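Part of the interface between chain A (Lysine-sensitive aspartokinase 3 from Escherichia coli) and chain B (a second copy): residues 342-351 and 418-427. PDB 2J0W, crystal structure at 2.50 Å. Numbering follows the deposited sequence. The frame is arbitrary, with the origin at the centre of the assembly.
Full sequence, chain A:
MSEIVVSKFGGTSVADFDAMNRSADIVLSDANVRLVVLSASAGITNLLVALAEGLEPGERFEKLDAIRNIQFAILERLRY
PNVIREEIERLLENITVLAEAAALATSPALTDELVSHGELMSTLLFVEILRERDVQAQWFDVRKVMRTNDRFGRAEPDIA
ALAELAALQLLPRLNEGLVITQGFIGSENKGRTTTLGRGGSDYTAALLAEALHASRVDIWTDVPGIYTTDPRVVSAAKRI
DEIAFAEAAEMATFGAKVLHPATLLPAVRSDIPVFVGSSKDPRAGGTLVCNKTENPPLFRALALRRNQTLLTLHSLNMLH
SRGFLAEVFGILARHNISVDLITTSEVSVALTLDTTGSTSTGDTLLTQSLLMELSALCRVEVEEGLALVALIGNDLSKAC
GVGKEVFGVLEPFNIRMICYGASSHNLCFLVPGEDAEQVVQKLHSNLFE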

ATOM      1  N   ILE A 342      -0.476   4.611  -0.485  1.00 53.77           N
ATOM      2  CA  ILE A 342      -1.343   3.493  -0.851  1.00 53.22           C
ATOM      3  C   ILE A 342      -1.270   2.391   0.202  1.00 52.83           C
ATOM      4  O   ILE A 342      -0.216   2.168   0.815  1.00 51.60           O
ATOM      5  CB  ILE A 342      -0.945   2.859  -2.205  1.00 56.01           C
ATOM      6  CG1 ILE A 342      -1.079   3.880  -3.326  1.00 59.12           C
ATOM      7  CG2 ILE A 342      -1.832   1.664  -2.495  1.00 50.50           C
ATOM      8  CD1 ILE A 342      -0.913   3.285  -4.702  1.00 70.50           C
ATOM      9  N   THR A 343      -2.397   1.711   0.400  1.00 53.67           N
ATOM     10  CA  THR A 343      -2.510   0.613   1.354  1.00 58.21           C
ATOM     11  C   THR A 343      -3.393  -0.464   0.711  1.00 60.97           C
ATOM     12  O   THR A 343      -4.441  -0.139   0.150  1.00 63.15           O
ATOM     13  CB  THR A 343      -3.129   1.106   2.699  1.00 57.05           C
ATOM     14  OG1 THR A 343      -2.193   0.869   3.758  1.00 66.51           O
ATOM     15  CG2 THR A 343      -4.429   0.381   3.015  1.00 48.72           C
ATOM     16  N   THR A 344      -2.974  -1.731   0.777  1.00 60.70           N
ATOM     17  CA  THR A 344      -3.760  -2.818   0.175  1.00 58.24           C
ATOM     18  C   THR A 344      -4.111  -3.965   1.113  1.00 55.96           C
ATOM     19  O   THR A 344      -3.613  -4.064   2.230  1.00 56.84           O
ATOM     20  CB  THR A 344      -3.036  -3.448  -1.042  1.00 56.56           C
ATOM     21  OG1 THR A 344      -1.817  -4.066  -0.615  1.00 54.45           O
ATOM     22  CG2 THR A 344      -2.716  -2.398  -2.080  1.00 57.29           C
ATOM     23  N   SER A 345      -4.996  -4.826   0.637  1.00 54.36           N
ATOM     24  CA  SER A 345      -5.412  -6.010   1.371  1.00 54.70           C
ATOM     25  C   SER A 345      -6.007  -6.936   0.319  1.00 55.96           C
ATOM     26  O   SER A 345      -7.208  -6.883   0.009  1.00 57.15           O
ATOM     27  CB  SER A 345      -6.446  -5.674   2.446  1.00 53.01           C
ATOM     28  OG  SER A 345      -6.832  -6.854   3.143  1.00 52.54           O
ATOM     29  N   GLU A 346      -5.138  -7.780  -0.232  1.00 56.52           N
ATOM     30  CA  GLU A 346      -5.507  -8.713  -1.288  1.00 56.92           C
ATOM     31  C   GLU A 346      -5.824  -7.896  -2.514  1.00 56.37           C
ATOM     32  O   GLU A 346      -4.946  -7.232  -3.050  1.00 55.41           O
ATOM     33  CB  GLU A 346      -6.725  -9.542  -0.910  1.00 55.71           C
ATOM     34  CG  GLU A 346      -6.466 -10.494   0.232  1.00 65.02           C
ATOM     35  CD  GLU A 346      -7.618 -11.438   0.468  1.00 62.63           C
ATOM     36  OE1 GLU A 346      -7.849 -12.321  -0.390  1.00 62.13           O
ATOM     37  OE2 GLU A 346      -8.292 -11.284   1.510  1.00 57.99           O
ATOM     38  N   VAL A 347      -7.077  -7.924  -2.945  1.00 57.35           N
ATOM     39  CA  VAL A 347      -7.460  -7.177  -4.132  1.00 62.36           C
ATOM     40  C   VAL A 347      -8.191  -5.876  -3.818  1.00 65.32           C
ATOM     41  O   VAL A 347      -8.895  -5.322  -4.667  1.00 65.46           O
ATOM     42  CB  VAL A 347      -8.333  -8.046  -5.062  1.00 62.65           C
ATOM     43  CG1 VAL A 347      -7.452  -8.992  -5.863  1.00 58.90           C
ATOM     44  CG2 VAL A 347      -9.340  -8.842  -4.231  1.00 59.53           C
ATOM     45  N   SER A 348      -8.027  -5.389  -2.594  1.00 67.84           N
ATOM     46  CA  SER A 348      -8.665  -4.142  -2.183  1.00 68.32           C
ATOM     47  C   SER A 348      -7.532  -3.146  -2.009  1.00 66.25           C
ATOM     48  O   SER A 348      -6.637  -3.364  -1.196  1.00 70.69           O
ATOM     49  CB  SER A 348      -9.388  -4.349  -0.857  1.00 68.07           C
ATOM     50  OG  SER A 348     -10.023  -5.620  -0.845  1.00 77.80           O
ATOM     51  N   VAL A 349      -7.546  -2.070  -2.780  1.00 61.79           N
ATOM     52  CA  VAL A 349      -6.483  -1.078  -2.677  1.00 62.23           C
ATOM     53  C   VAL A 349      -7.016   0.317  -2.329  1.00 62.85           C
ATOM     54  O   VAL A 349      -7.762   0.911  -3.101  1.00 63.58           O
ATOM     55  CB  VAL A 349      -5.677  -1.037  -3.984  1.00 62.15           C
ATOM     56  CG1 VAL A 349      -6.624  -1.120  -5.168  1.00 62.41           C
ATOM     57  CG2 VAL A 349      -4.837   0.226  -4.044  1.00 60.91           C
ATOM     58  N   ALA A 350      -6.634   0.823  -1.154  1.00 63.07           N
ATOM     59  CA  ALA A 350      -7.080   2.141  -0.683  1.00 60.23           C
ATOM     60  C   ALA A 350      -6.077   3.219  -1.050  1.00 58.58           C
ATOM     61  O   ALA A 350      -4.935   3.220  -0.578  1.00 55.71           O
ATOM     62  CB  ALA A 350      -7.307   2.124   0.837  1.00 53.27           C
ATOM     63  N   LEU A 351      -6.524   4.144  -1.895  1.00 57.74           N
ATOM     64  CA  LEU A 351      -5.686   5.237  -2.370  1.00 58.17           C
ATOM     65  C   LEU A 351      -5.902   6.550  -1.604  1.00 55.18           C
ATOM     66  O   LEU A 351      -7.042   6.994  -1.434  1.00 53.51           O
ATOM     67  CB  LEU A 351      -5.959   5.446  -3.860  1.00 61.74           C
ATOM     68  CG  LEU A 351      -5.665   4.250  -4.766  1.00 58.79           C
ATOM     69  CD1 LEU A 351      -6.349   4.437  -6.098  1.00 64.44           C
ATOM     70  CD2 LEU A 351      -4.169   4.112  -4.956  1.00 58.99           C
TER
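Chain B (418-427) ICYGASSHNL

The segment of chain B packs its strand end and the following loop across one face of a β-hairpin in chain A, in a compact contact made mostly of small side chains, centred on A422(B) and secured by one hydrogen bond between side chains.

In chain A, strands 342-345 and 348-351 are joined by a type II' turn from S345(A) to S348(A). E346(A), at phi/psi 68/-115, and V347(A), at -102/20, occupy the corners of the turn. The hairpin is held by paired backbone hydrogen bonds: T343(A) N to A350(A) O at 3.1 Å and A350(A) N to T343(A) O at 2.7 Å, then, next to the turn, S345(A) N to S348(A) O at 2.9 Å and S348(A) N to S345(A) O at 3.1 Å. The alternation of side chains along the two strands brings T343(A), S345(A), S348(A) and A350(A) to the face turned toward chain B, while the CA-to-CB bonds of T344(A) and V349(A) point away.

Chain B does not extend the sheet of this hairpin. Its strand 418-420 runs at 76° to strand 342-345, the axes approaching to 6.1 Å, and no backbone hydrogen bond joins the two stretches. Two pairs set the register, each CA being the other's nearest across the interface: T343(A) CA with C419(B) CA at 5.9 Å and A350(A) CA with A422(B) CA at 4.9 Å. Beyond Y420(B) the backbone changes course at G421(B), whose phi/psi of 126/-17 would jam a CB against the carbonyl oxygen of Y420(B); such a CB would also lie 3.6 Å from CG2 of T343(A). The chain then passes through A422(B), at -82/-21, and returns to an extended conformation at S423(B).

A422(B) has the largest area covered of any residue in the contact, 83 Å². Its methyl group points at the hairpin and reaches both strands: A422(B) CB lies 3.3 Å from S348(A) O, 3.6 Å from S345(A) N and 3.5 Å from T344(A) C. It therefore rests against the backbone pairing beside the turn as well as against side chains, with A422(B) CB 3.7 Å from the CB of S345(A) and 4.4 Å from the CB of A350(A). T343(A) supports the neighbouring backbone of chain B, its CG2 lying 3.4 Å from both Y420(B) O and A422(B) N. The CB of A350(A) meets G421(B) O at 3.8 Å, while T343(A) OG1 lies 3.9 Å from C419(B) SG.

The polar link lies near the turn. N426(B), at the start of the second chain B strand, donates from ND2 to S345(A) OG at 2.9 Å, with an N-H...O angle of 158°. The t rotamer of S345(A) carries its hydroxyl to this amide, and the same OG sits 3.8 Å from S423(B) CB. Together the two stretches bury 393 Å², and this side-chain hydrogen bond is the only one between them; the remaining contact is close packing.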

ATOM      1  N   ILE B 418       2.925  -1.629   8.712  1.00 45.92           N
ATOM      2  CA  ILE B 418       1.553  -1.622   9.150  1.00 44.13           C
ATOM      3  C   ILE B 418       0.753  -1.359   7.904  1.00 41.89           C
ATOM      4  O   ILE B 418       0.977  -0.386   7.200  1.00 40.04           O
ATOM      5  CB  ILE B 418       1.282  -0.540  10.198  1.00 47.40           C
ATOM      6  CG1 ILE B 418       2.276  -0.686  11.347  1.00 50.76           C
ATOM      7  CG2 ILE B 418      -0.131  -0.703  10.744  1.00 31.49           C
ATOM      8  CD1 ILE B 418       2.051   0.275  12.468  1.00 48.75           C
ATOM      9  N   CYS B 419      -0.157  -2.260   7.600  1.00 43.69           N
ATOM     10  CA  CYS B 419      -0.968  -2.099   6.419  1.00 47.08           C
ATOM     11  C   CYS B 419      -2.390  -2.178   6.899  1.00 49.92           C
ATOM     12  O   CYS B 419      -2.832  -3.224   7.389  1.00 49.13           O
ATOM     13  CB  CYS B 419      -0.671  -3.209   5.419  1.00 45.51           C
ATOM     14  SG  CYS B 419      -1.552  -3.010   3.884  1.00 66.16           S
ATOM     15  N   TYR B 420      -3.100  -1.059   6.771  1.00 52.49           N
ATOM     16  CA  TYR B 420      -4.479  -0.970   7.227  1.00 50.93           C
ATOM     17  C   TYR B 420      -5.279   0.116   6.537  1.00 55.09           C
ATOM     18  O   TYR B 420      -4.768   1.209   6.271  1.00 57.02           O
ATOM     19  CB  TYR B 420      -4.482  -0.723   8.730  1.00 51.10           C
ATOM     20  CG  TYR B 420      -5.810  -0.322   9.322  1.00 54.82           C
ATOM     21  CD1 TYR B 420      -6.949  -1.109   9.144  1.00 56.45           C
ATOM     22  CD2 TYR B 420      -5.919   0.836  10.090  1.00 52.90           C
ATOM     23  CE1 TYR B 420      -8.160  -0.755   9.718  1.00 64.16           C
ATOM     24  CE2 TYR B 420      -7.124   1.198  10.668  1.00 60.41           C
ATOM     25  CZ  TYR B 420      -8.238   0.400  10.482  1.00 67.34           C
ATOM     26  OH  TYR B 420      -9.418   0.752  11.082  1.00 72.56           O
ATOM     27  N   GLY B 421      -6.543  -0.199   6.256  1.00 58.88           N
ATOM     28  CA  GLY B 421      -7.441   0.752   5.621  1.00 56.90           C
ATOM     29  C   GLY B 421      -8.112   0.250   4.365  1.00 54.22           C
ATOM     30  O   GLY B 421      -9.108   0.809   3.921  1.00 55.53           O
ATOM     31  N   ALA B 422      -7.563  -0.813   3.796  1.00 50.65           N
ATOM     32  CA  ALA B 422      -8.110  -1.377   2.578  1.00 50.87           C
ATOM     33  C   ALA B 422      -9.300  -2.290   2.836  1.00 54.95           C
ATOM     34  O   ALA B 422     -10.098  -2.537   1.937  1.00 57.17           O
ATOM     35  CB  ALA B 422      -7.025  -2.123   1.830  1.00 52.34           C
ATOM     36  N   SER B 423      -9.405  -2.797   4.057  1.00 55.58           N
ATOM     37  CA  SER B 423     -10.514  -3.677   4.402  1.00 56.66           C
ATOM     38  C   SER B 423     -11.063  -3.382   5.787  1.00 58.00           C
ATOM     39  O   SER B 423     -10.319  -3.193   6.750  1.00 57.64           O
ATOM     40  CB  SER B 423     -10.075  -5.140   4.302  1.00 58.06           C
ATOM     41  OG  SER B 423     -11.139  -5.999   4.665  1.00 67.95           O
ATOM     42  N   SER B 424     -12.381  -3.324   5.875  1.00 58.79           N
ATOM     43  CA  SER B 424     -13.000  -3.048   7.156  1.00 61.02           C
ATOM     44  C   SER B 424     -13.013  -4.298   8.025  1.00 64.14           C
ATOM     45  O   SER B 424     -13.691  -4.342   9.054  1.00 66.05           O
ATOM     46  CB  SER B 424     -14.423  -2.535   6.956  1.00 61.99           C
ATOM     47  OG  SER B 424     -15.203  -3.442   6.191  1.00 66.97           O
ATOM     48  N   HIS B 425     -12.270  -5.320   7.607  1.00 65.32           N
ATOM     49  CA  HIS B 425     -12.218  -6.569   8.365  1.00 62.10           C
ATOM     50  C   HIS B 425     -10.874  -6.843   9.013  1.00 58.81           C
ATOM     51  O   HIS B 425     -10.811  -7.586   9.990  1.00 58.22           O
ATOM     52  CB  HIS B 425     -12.567  -7.767   7.479  1.00 58.68           C
ATOM     53  CG  HIS B 425     -14.030  -7.938   7.225  1.00 59.68           C
ATOM     54  ND1 HIS B 425     -14.924  -8.287   8.216  1.00 57.23           N
ATOM     55  CD2 HIS B 425     -14.751  -7.858   6.079  1.00 60.11           C
ATOM     56  CE1 HIS B 425     -16.129  -8.420   7.690  1.00 60.19           C
ATOM     57  NE2 HIS B 425     -16.052  -8.167   6.394  1.00 53.69           N
ATOM     58  N   ASN B 426      -9.799  -6.248   8.505  1.00 55.44           N
ATOM     59  CA  ASN B 426      -8.494  -6.539   9.096  1.00 54.81           C
ATOM     60  C   ASN B 426      -7.480  -5.409   9.211  1.00 54.00           C
ATOM     61  O   ASN B 426      -7.556  -4.390   8.520  1.00 49.40           O
ATOM     62  CB  ASN B 426      -7.815  -7.651   8.309  1.00 51.52           C
ATOM     63  CG  ASN B 426      -7.078  -7.117   7.098  1.00 54.92           C
ATOM     64  OD1 ASN B 426      -6.116  -6.348   7.233  1.00 47.66           O
ATOM     65  ND2 ASN B 426      -7.530  -7.503   5.907  1.00 57.17           N
ATOM     66  N   LEU B 427      -6.496  -5.657  10.068  1.00 53.20           N
ATOM     67  CA  LEU B 427      -5.392  -4.746  10.304  1.00 56.21           C
ATOM     68  C   LEU B 427      -4.172  -5.635  10.502  1.00 60.29           C
ATOM     69  O   LEU B 427      -4.088  -6.366  11.492  1.00 63.36           O
ATOM     70  CB  LEU B 427      -5.632  -3.920  11.562  1.00 53.46           C
ATOM     71  CG  LEU B 427      -4.558  -2.868  11.854  1.00 58.52           C
ATOM     72  CD1 LEU B 427      -5.155  -1.804  12.745  1.00 68.96           C
ATOM     73  CD2 LEU B 427      -3.324  -3.497  12.500  1.00 58.72           C
TER